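Local coordinates for protein putative phosphinothricin n-acetyltransferase (Acinetobacter baylyi, PDB 2JLM) that probably transfers the acetyl group of acetyl-CoA to L-methionine sulfoximine and L-methionine sulfone, as a member of the GNAT acetyltransferase family, at residues F12-E17 against I116-E121; L22-I27 against L74-W79; V92-Y97 against L145-S150. One frame throughout, in Å; residues are numbered along the deposited sequence.

Overall arrangement
All three contacts belong to one GNAT fold, whose mixed sheet links them. Interaction 1 ties strand 7-14, outermost in this chain's sheet, to helix 107-121, interaction 2 packs helix 17-34 on strand 73-81, and interaction 3 joins strand 91-98 to the turn leading into strand 148-159. The centres of 1 and 2 lie about 13 Å apart, those of 1 and 3 about 15 Å, and those of 2 and 3 about 17 Å. Along the chain, interaction 2 is nested within the loop closed by interaction 1 and comes before interaction 3, which alternates with 1. Trp-79 packing on Ala-119 joins interactions 1 and 2, and backbone pairing of neighbouring strands 73-81 and 91-98 joins 2 and 3.

Interaction 1: F12-E17 against I116-E121; sequences FVECTE and IKRAVE
Glu-14 and Arg-118 reach for each other from opposite directions and close a two-pronged salt bridge, the one direct touch between 12-17 and 116-121. The guanidinium grips end-on: Arg-118 NH1 gives a hydrogen bond of 2.8 Å to Glu-14 OE2, and Arg-118 NH2 one of 3.0 Å to Glu-14 OE1. Both bonds are nearly straight, and both oxygens lie close to the guanidinium plane. OE2 is met on its syn side, but the 42° turn between the two planes puts both donors well out of the carboxylate plane. Two bonds to two atoms restrict rotation of either group, and the opposite charges probably steady each other at this surface position.

Apolar contacts support the arginine. Its CG lies anti to the backbone N (chi1 -164°), and bends at chi2 and chi3 bring the guanidinium round to the acid while the side chain rests on Pro-62, Ile-64 and Trp-79. Val-13 and Cys-15 bond through their backbones to Gly-65 and Ile-63. The bridge spans from the outermost strand of this chain's GNAT sheet to the last turns of helix 107-121, which packs against that sheet.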
loop_
_atom_site.group_PDB
_atom_site.type_symbol
_atom_site.label_atom_id
_atom_site.label_comp_id
_atom_site.label_asym_id
_atom_site.label_seq_id
_atom_site.Cartn_x
_atom_site.Cartn_y
_atom_site.Cartn_z
ATOM N N PHE D 12 17.869 -5.032 -10.780
ATOM C CA PHE D 12 17.354 -4.390 -9.581
ATOM C C PHE D 12 16.429 -5.335 -8.843
ATOM O O PHE D 12 15.728 -6.128 -9.456
ATOM C CB PHE D 12 16.602 -3.100 -9.929
ATOM C CG PHE D 12 17.497 -1.975 -10.352
ATOM C CD1 PHE D 12 17.230 -1.253 -11.501
ATOM C CD2 PHE D 12 18.613 -1.636 -9.591
ATOM C CE1 PHE D 12 18.057 -0.213 -11.888
ATOM C CE2 PHE D 12 19.443 -0.596 -9.968
ATOM C CZ PHE D 12 19.174 0.114 -11.114
ATOM N N VAL D 13 16.435 -5.241 -7.520
ATOM C CA VAL D 13 15.502 -5.979 -6.695
ATOM C C VAL D 13 15.001 -5.101 -5.543
ATOM O O VAL D 13 15.662 -4.149 -5.144
ATOM C CB VAL D 13 16.173 -7.223 -6.102
ATOM C CG1 VAL D 13 17.287 -6.808 -5.165
ATOM C CG2 VAL D 13 15.157 -8.059 -5.356
ATOM N N GLU D 14 13.825 -5.422 -5.021
ATOM C CA GLU D 14 13.332 -4.810 -3.799
ATOM C C GLU D 14 13.835 -5.612 -2.617
ATOM O O GLU D 14 13.404 -6.743 -2.408
ATOM C CB GLU D 14 11.800 -4.792 -3.797
ATOM C CG GLU D 14 11.201 -4.016 -4.966
ATOM C CD GLU D 14 11.732 -2.590 -5.029
ATOM O OE1 GLU D 14 11.518 -1.826 -4.065
ATOM O OE2 GLU D 14 12.371 -2.233 -6.039
ATOM N N CYS D 15 14.754 -5.041 -1.844
ATOM C CA CYS D 15 15.300 -5.765 -0.705
ATOM C C CYS D 15 14.266 -6.042 0.385
ATOM O O CYS D 15 13.424 -5.198 0.694
ATOM C CB CYS D 15 16.511 -5.042 -0.131
ATOM S SG CYS D 15 17.866 -4.999 -1.289
ATOM N N THR D 16 14.341 -7.248 0.943
ATOM C CA THR D 16 13.469 -7.674 2.030
ATOM C C THR D 16 14.343 -8.143 3.183
ATOM O O THR D 16 15.499 -8.527 2.973
ATOM C CB THR D 16 12.548 -8.841 1.601
ATOM O OG1 THR D 16 13.252 -10.084 1.713
ATOM C CG2 THR D 16 12.066 -8.658 0.165
ATOM N N GLU D 17 13.796 -8.114 4.397
ATOM C CA GLU D 17 14.548 -8.537 5.576
ATOM C C GLU D 17 14.895 -10.025 5.499
ATOM O O GLU D 17 16.000 -10.445 5.863
ATOM C CB GLU D 17 13.764 -8.235 6.854
ATOM C CG GLU D 17 14.561 -8.489 8.119
ATOM C CD GLU D 17 13.748 -8.299 9.384
ATOM O OE1 GLU D 17 14.301 -8.541 10.479
ATOM O OE2 GLU D 17 12.564 -7.908 9.288
ATOM N N ILE D 116 16.033 7.759 -7.468
ATOM C CA ILE D 116 15.478 9.059 -7.827
ATOM C C ILE D 116 14.151 8.899 -8.566
ATOM O O ILE D 116 13.191 9.653 -8.331
ATOM C CB ILE D 116 16.478 9.860 -8.660
ATOM C CG1 ILE D 116 17.698 10.206 -7.801
ATOM C CG2 ILE D 116 15.842 11.128 -9.232
ATOM C CD1 ILE D 116 18.821 10.887 -8.583
ATOM N N LYS D 117 14.099 7.909 -9.454
ATOM C CA LYS D 117 12.853 7.564 -10.132
ATOM C C LYS D 117 11.789 7.236 -9.094
ATOM O O LYS D 117 10.660 7.701 -9.193
ATOM C CB LYS D 117 13.058 6.385 -11.092
ATOM C CG LYS D 117 13.627 6.792 -12.457
ATOM C CD LYS D 117 13.890 5.581 -13.354
ATOM N N ARG D 118 12.166 6.461 -8.078
ATOM C CA ARG D 118 11.242 6.108 -7.008
ATOM C C ARG D 118 10.762 7.337 -6.219
ATOM O O ARG D 118 9.603 7.396 -5.805
ATOM C CB ARG D 118 11.882 5.088 -6.059
ATOM C CG ARG D 118 10.882 4.371 -5.149
ATOM C CD ARG D 118 9.967 3.444 -5.953
ATOM N NE ARG D 118 10.757 2.440 -6.661
ATOM C CZ ARG D 118 11.113 1.270 -6.138
ATOM N NH1 ARG D 118 11.846 0.417 -6.844
ATOM N NH2 ARG D 118 10.730 0.943 -4.912
ATOM N N ALA D 119 11.658 8.303 -6.007
ATOM C CA ALA D 119 11.322 9.531 -5.284
ATOM C C ALA D 119 10.240 10.305 -6.025
ATOM O O ALA D 119 9.278 10.783 -5.419
ATOM C CB ALA D 119 12.575 10.426 -5.082
ATOM N N VAL D 120 10.409 10.434 -7.337
ATOM C CA VAL D 120 9.442 11.132 -8.172
ATOM C C VAL D 120 8.058 10.500 -8.045
ATOM O O VAL D 120 7.046 11.204 -7.982
ATOM C CB VAL D 120 9.878 11.130 -9.637
ATOM C CG1 VAL D 120 8.818 11.778 -10.519
ATOM C CG2 VAL D 120 11.201 11.851 -9.773
ATOM N N GLU D 121 8.017 9.172 -7.983
ATOM C CA GLU D 121 6.753 8.461 -7.802
ATOM C C GLU D 121 6.206 8.643 -6.399
ATOM O O GLU D 121 5.003 8.551 -6.183
ATOM C CB GLU D 121 6.914 6.966 -8.087
ATOM C CG GLU D 121 7.307 6.649 -9.523
ATOM C CD GLU D 121 7.839 5.231 -9.685
ATOM O OE1 GLU D 121 7.446 4.346 -8.891
ATOM O OE2 GLU D 121 8.652 5.006 -10.610
#

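Interaction 2: L22-I27 against L74-W79; sequences LEILEI and LGFASW
Ile-24 and Ile-27, one helical turn apart, close on Phe-76 where helix 17-34 packs against strand 73-81 in the alpha/beta core of the GNAT fold. The tight part is this trio, all buried. Ile-24 crosses the phenyl group at about a right angle and lays CG1 over one face of the Phe-76 ring as a CH-pi contact, 4.2 Å from its centroid and offset toward the rim. Its other branch works at the far end of the ring, with Ile-24 CG2 3.9 Å from Phe-76 CZ. Phe-76 itself projects from the strand toward the helix.

The helix's other side is much looser: Leu-22 and Glu-26 are exposed and lie well clear of the strand. Glu-23 points toward the strand but spends OE1 on the backbone N of Leu-73, just ahead of it.

Met-49, Trp-52 and Phe-53 of helix 46-58 also pack on Ile-24, and Tyr-97 of the adjacent strand brings its ring to Phe-76. Ala-77 and Trp-79 instead pack on helix 107-121, so this strand has helices on both faces of the sheet. Ile-27, running antiparallel alongside Phe-76, touches it through a methyl: Ile-27 CG2 lies 4.0 Å from Phe-76 CE2.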
loop_
_atom_site.group_PDB
_atom_site.type_symbol
_atom_site.label_atom_id
_atom_site.label_comp_id
_atom_site.label_asym_id
_atom_site.label_seq_id
_atom_site.Cartn_x
_atom_site.Cartn_y
_atom_site.Cartn_z
ATOM N N LEU D 22 21.318 -10.300 6.031
ATOM C CA LEU D 22 22.702 -10.653 6.335
ATOM C C LEU D 22 23.666 -9.891 5.447
ATOM O O LEU D 22 24.599 -9.261 5.942
ATOM C CB LEU D 22 22.948 -12.163 6.226
ATOM C CG LEU D 22 24.276 -12.649 6.832
ATOM C CD1 LEU D 22 24.172 -14.079 7.334
ATOM C CD2 LEU D 22 25.433 -12.510 5.850
ATOM N N GLU D 23 23.440 -9.946 4.137
ATOM C CA GLU D 23 24.274 -9.207 3.185
ATOM C C GLU D 23 24.286 -7.705 3.468
ATOM O O GLU D 23 25.348 -7.082 3.496
ATOM C CB GLU D 23 23.823 -9.464 1.748
ATOM C CG GLU D 23 24.454 -10.690 1.129
ATOM C CD GLU D 23 23.934 -10.962 -0.260
ATOM O OE1 GLU D 23 24.743 -10.910 -1.211
ATOM O OE2 GLU D 23 22.718 -11.215 -0.402
ATOM N N ILE D 24 23.105 -7.126 3.668
ATOM C CA ILE D 24 23.006 -5.721 4.045
ATOM C C ILE D 24 23.817 -5.457 5.319
ATOM O O ILE D 24 24.591 -4.497 5.401
ATOM C CB ILE D 24 21.530 -5.276 4.209
ATOM C CG1 ILE D 24 20.889 -5.090 2.832
ATOM C CG2 ILE D 24 21.445 -3.986 5.010
ATOM C CD1 ILE D 24 19.453 -4.662 2.876
ATOM N N LEU D 25 23.674 -6.329 6.306
ATOM C CA LEU D 25 24.422 -6.153 7.545
ATOM C C LEU D 25 25.933 -6.151 7.308
ATOM O O LEU D 25 26.667 -5.428 7.975
ATOM C CB LEU D 25 24.034 -7.212 8.575
ATOM C CG LEU D 25 24.823 -7.214 9.887
ATOM C CD1 LEU D 25 24.679 -5.893 10.619
ATOM C CD2 LEU D 25 24.364 -8.362 10.763
ATOM N N GLU D 26 26.394 -6.943 6.346
ATOM C CA GLU D 26 27.830 -7.081 6.107
ATOM C C GLU D 26 28.365 -5.875 5.348
ATOM O O GLU D 26 29.515 -5.457 5.529
ATOM C CB GLU D 26 28.134 -8.364 5.322
ATOM C CG GLU D 26 27.441 -9.623 5.841
ATOM C CD GLU D 26 28.147 -10.258 7.026
ATOM O OE1 GLU D 26 27.468 -10.941 7.826
ATOM O OE2 GLU D 26 29.377 -10.081 7.156
ATOM N N ILE D 27 27.524 -5.319 4.487
ATOM C CA ILE D 27 27.897 -4.159 3.693
ATOM C C ILE D 27 27.981 -2.928 4.609
ATOM O O ILE D 27 28.961 -2.175 4.582
ATOM C CB ILE D 27 26.913 -3.992 2.515
ATOM C CG1 ILE D 27 27.137 -5.136 1.519
ATOM C CG2 ILE D 27 27.077 -2.647 1.827
ATOM C CD1 ILE D 27 25.959 -5.442 0.633
ATOM N N LEU D 74 24.908 -6.790 -4.707
ATOM C CA LEU D 74 26.030 -5.938 -5.106
ATOM C C LEU D 74 26.049 -4.624 -4.337
ATOM O O LEU D 74 27.083 -3.969 -4.231
ATOM C CB LEU D 74 25.989 -5.645 -6.607
ATOM C CG LEU D 74 26.106 -6.870 -7.515
ATOM C CD1 LEU D 74 26.517 -6.452 -8.918
ATOM C CD2 LEU D 74 27.113 -7.862 -6.946
ATOM N N GLY D 75 24.899 -4.245 -3.797
ATOM C CA GLY D 75 24.774 -2.981 -3.106
ATOM C C GLY D 75 23.323 -2.577 -3.089
ATOM O O GLY D 75 22.498 -3.187 -3.775
ATOM N N PHE D 76 23.008 -1.558 -2.300
ATOM C CA PHE D 76 21.628 -1.110 -2.144
ATOM C C PHE D 76 21.527 0.400 -1.927
ATOM O O PHE D 76 22.504 1.067 -1.586
ATOM C CB PHE D 76 20.945 -1.867 -0.999
ATOM C CG PHE D 76 21.489 -1.537 0.358
ATOM C CD1 PHE D 76 20.846 -0.622 1.174
ATOM C CD2 PHE D 76 22.653 -2.137 0.818
ATOM C CE1 PHE D 76 21.352 -0.310 2.431
ATOM C CE2 PHE D 76 23.162 -1.830 2.070
ATOM C CZ PHE D 76 22.511 -0.914 2.875
ATOM N N ALA D 77 20.345 0.946 -2.159
ATOM C CA ALA D 77 20.112 2.355 -1.905
ATOM C C ALA D 77 18.800 2.454 -1.165
ATOM O O ALA D 77 17.948 1.577 -1.283
ATOM C CB ALA D 77 20.056 3.141 -3.199
ATOM N N SER D 78 18.635 3.514 -0.391
ATOM C CA SER D 78 17.444 3.648 0.420
ATOM C C SER D 78 17.302 5.102 0.853
ATOM O O SER D 78 18.209 5.904 0.638
ATOM C CB SER D 78 17.560 2.735 1.636
ATOM O OG SER D 78 16.348 2.698 2.372
ATOM N N TRP D 79 16.160 5.448 1.441
ATOM C CA TRP D 79 16.033 6.736 2.120
ATOM C C TRP D 79 15.270 6.611 3.429
ATOM O O TRP D 79 14.654 5.591 3.708
ATOM C CB TRP D 79 15.426 7.821 1.220
ATOM C CG TRP D 79 13.966 7.680 0.939
ATOM C CD1 TRP D 79 12.953 7.657 1.856
ATOM C CD2 TRP D 79 13.343 7.580 -0.349
ATOM N NE1 TRP D 79 11.746 7.528 1.224
ATOM C CE2 TRP D 79 11.955 7.479 -0.130
ATOM C CE3 TRP D 79 13.822 7.552 -1.659
ATOM C CZ2 TRP D 79 11.046 7.355 -1.173
ATOM C CZ3 TRP D 79 12.919 7.427 -2.692
ATOM C CH2 TRP D 79 11.544 7.328 -2.444
#

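Interaction 3: V92-Y97 against L145-S150; sequences VEHSVY and LGFIHS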
loop_
_atom_site.group_PDB
_atom_site.type_symbol
_atom_site.label_atom_id
_atom_site.label_comp_id
_atom_site.label_asym_id
_atom_site.label_seq_id
_atom_site.Cartn_x
_atom_site.Cartn_y
_atom_site.Cartn_z
ATOM N N VAL D 92 13.406 13.703 2.018
ATOM C CA VAL D 92 13.976 12.458 2.511
ATOM C C VAL D 92 15.486 12.572 2.444
ATOM O O VAL D 92 16.024 13.398 1.705
ATOM C CB VAL D 92 13.497 11.250 1.686
ATOM C CG1 VAL D 92 11.974 11.189 1.686
ATOM C CG2 VAL D 92 14.005 11.340 0.255
ATOM N N GLU D 93 16.167 11.765 3.241
ATOM C CA GLU D 93 17.605 11.662 3.152
ATOM C C GLU D 93 17.924 10.245 2.680
ATOM O O GLU D 93 17.436 9.279 3.245
ATOM C CB GLU D 93 18.256 11.939 4.502
ATOM C CG GLU D 93 19.733 11.601 4.514
ATOM C CD GLU D 93 20.417 12.023 5.805
ATOM O OE1 GLU D 93 19.768 12.710 6.624
ATOM O OE2 GLU D 93 21.606 11.671 5.993
ATOM N N HIS D 94 18.728 10.138 1.630
ATOM C CA HIS D 94 19.032 8.860 1.002
ATOM C C HIS D 94 20.445 8.422 1.315
ATOM O O HIS D 94 21.307 9.230 1.677
ATOM C CB HIS D 94 18.929 8.987 -0.514
ATOM C CG HIS D 94 19.956 9.905 -1.100
ATOM N ND1 HIS D 94 21.129 9.454 -1.663
ATOM C CD2 HIS D 94 19.999 11.259 -1.174
ATOM C CE1 HIS D 94 21.844 10.483 -2.076
ATOM N NE2 HIS D 94 21.182 11.590 -1.793
ATOM N N SER D 95 20.686 7.133 1.135
ATOM C CA SER D 95 22.028 6.596 1.239
ATOM C C SER D 95 22.193 5.456 0.247
ATOM O O SER D 95 21.218 4.832 -0.176
ATOM C CB SER D 95 22.320 6.145 2.670
ATOM O OG SER D 95 21.223 5.424 3.208
ATOM N N VAL D 96 23.432 5.212 -0.148
ATOM C CA VAL D 96 23.736 4.159 -1.095
ATOM C C VAL D 96 25.060 3.512 -0.702
ATOM O O VAL D 96 26.058 4.199 -0.488
ATOM C CB VAL D 96 23.761 4.698 -2.538
ATOM C CG1 VAL D 96 24.636 5.939 -2.639
ATOM C CG2 VAL D 96 24.223 3.611 -3.521
ATOM N N TYR D 97 25.054 2.193 -0.561
ATOM C CA TYR D 97 26.258 1.457 -0.182
ATOM C C TYR D 97 26.583 0.396 -1.211
ATOM O O TYR D 97 25.716 -0.378 -1.610
ATOM C CB TYR D 97 26.081 0.805 1.185
ATOM C CG TYR D 97 25.741 1.784 2.278
ATOM C CD1 TYR D 97 24.420 2.042 2.605
ATOM C CD2 TYR D 97 26.741 2.453 2.987
ATOM C CE1 TYR D 97 24.090 2.937 3.603
ATOM C CE2 TYR D 97 26.415 3.359 3.995
ATOM C CZ TYR D 97 25.082 3.594 4.294
ATOM O OH TYR D 97 24.725 4.478 5.289
ATOM N N LEU D 145 24.295 13.690 -11.022
ATOM C CA LEU D 145 22.872 13.386 -10.974
ATOM C C LEU D 145 22.042 14.650 -10.761
ATOM O O LEU D 145 20.824 14.587 -10.664
ATOM C CB LEU D 145 22.587 12.386 -9.860
ATOM C CG LEU D 145 23.128 10.976 -10.108
ATOM C CD1 LEU D 145 23.228 10.201 -8.811
ATOM C CD2 LEU D 145 22.264 10.234 -11.107
ATOM N N GLY D 146 22.710 15.796 -10.650
ATOM C CA GLY D 146 22.001 17.061 -10.561
ATOM C C GLY D 146 21.816 17.577 -9.142
ATOM O O GLY D 146 21.115 18.563 -8.927
ATOM N N PHE D 147 22.425 16.912 -8.165
ATOM C CA PHE D 147 22.412 17.452 -6.810
ATOM C C PHE D 147 23.221 18.722 -6.774
ATOM O O PHE D 147 24.176 18.886 -7.530
ATOM C CB PHE D 147 22.993 16.476 -5.793
ATOM C CG PHE D 147 22.082 15.324 -5.477
ATOM C CD1 PHE D 147 21.450 15.239 -4.247
ATOM C CD2 PHE D 147 21.865 14.322 -6.410
ATOM C CE1 PHE D 147 20.633 14.165 -3.949
ATOM C CE2 PHE D 147 21.048 13.257 -6.124
ATOM C CZ PHE D 147 20.426 13.176 -4.890
ATOM N N ILE D 148 22.833 19.612 -5.873
ATOM C CA ILE D 148 23.531 20.859 -5.674
ATOM C C ILE D 148 24.021 20.935 -4.238
ATOM O O ILE D 148 23.347 20.480 -3.308
ATOM C CB ILE D 148 22.597 22.050 -5.963
ATOM C CG1 ILE D 148 22.016 21.932 -7.375
ATOM C CG2 ILE D 148 23.340 23.351 -5.830
ATOM N N HIS D 149 25.199 21.521 -4.070
ATOM C CA HIS D 149 25.803 21.711 -2.765
ATOM C C HIS D 149 24.990 22.714 -1.930
ATOM O O HIS D 149 24.874 23.877 -2.293
ATOM C CB HIS D 149 27.239 22.193 -2.959
ATOM C CG HIS D 149 27.982 22.409 -1.683
ATOM N ND1 HIS D 149 28.756 23.525 -1.449
ATOM C CD2 HIS D 149 28.052 21.661 -0.555
ATOM C CE1 HIS D 149 29.282 23.450 -0.240
ATOM N NE2 HIS D 149 28.869 22.331 0.325
ATOM N N SER D 150 24.400 22.263 -0.829
ATOM C CA SER D 150 23.529 23.137 -0.030
ATOM C C SER D 150 24.317 23.868 1.047
ATOM O O SER D 150 23.888 24.909 1.555
ATOM C CB SER D 150 22.406 22.339 0.631
ATOM O OG SER D 150 21.619 21.638 -0.316
#
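His-94 and Phe-147 carry this buried contact alone, their side chains coming together from opposite directions. The strand leads up to it through Val-92, which packs on Trp-79. Next comes Glu-93, whose OE2 makes a salt bridge to Arg-83 of the third subunit, so this part of the strand also faces an interface.

At His-94 the imidazole is directed toward Phe-147 with NE2 at the front. That nitrogen comes nearest the CE1 and CZ end of the phenyl group, at an oblique angle, with His-94 NE2 3.4 Å from Phe-147 CE1 and 3.6 Å from Phe-147 CZ. The ring centroids are 5.2 Å apart and the planes at 49°. Phe-147 follows Gly-146, where a Schellman motif ends helix 136-144 and the chain turns toward strand 148-159. His-142 of that helix completes a cluster of three rings, edge-to-face with Phe-147 and also meeting His-94. An acetate ion, probably from the crystallisation liquor, lies about 4 Å from the His-94 side chain and may mark a pocket.

Beyond the histidine, Ser-95 bonds through its backbone to Ser-78, in register with the neighbouring strand. Strand 91-98 runs between strands 73-81 and 126-132, while Met-112 and Leu-115 of helix 107-121 pack on His-94, placing the aromatic pair between the sheet, that helix and the end of helix 136-144.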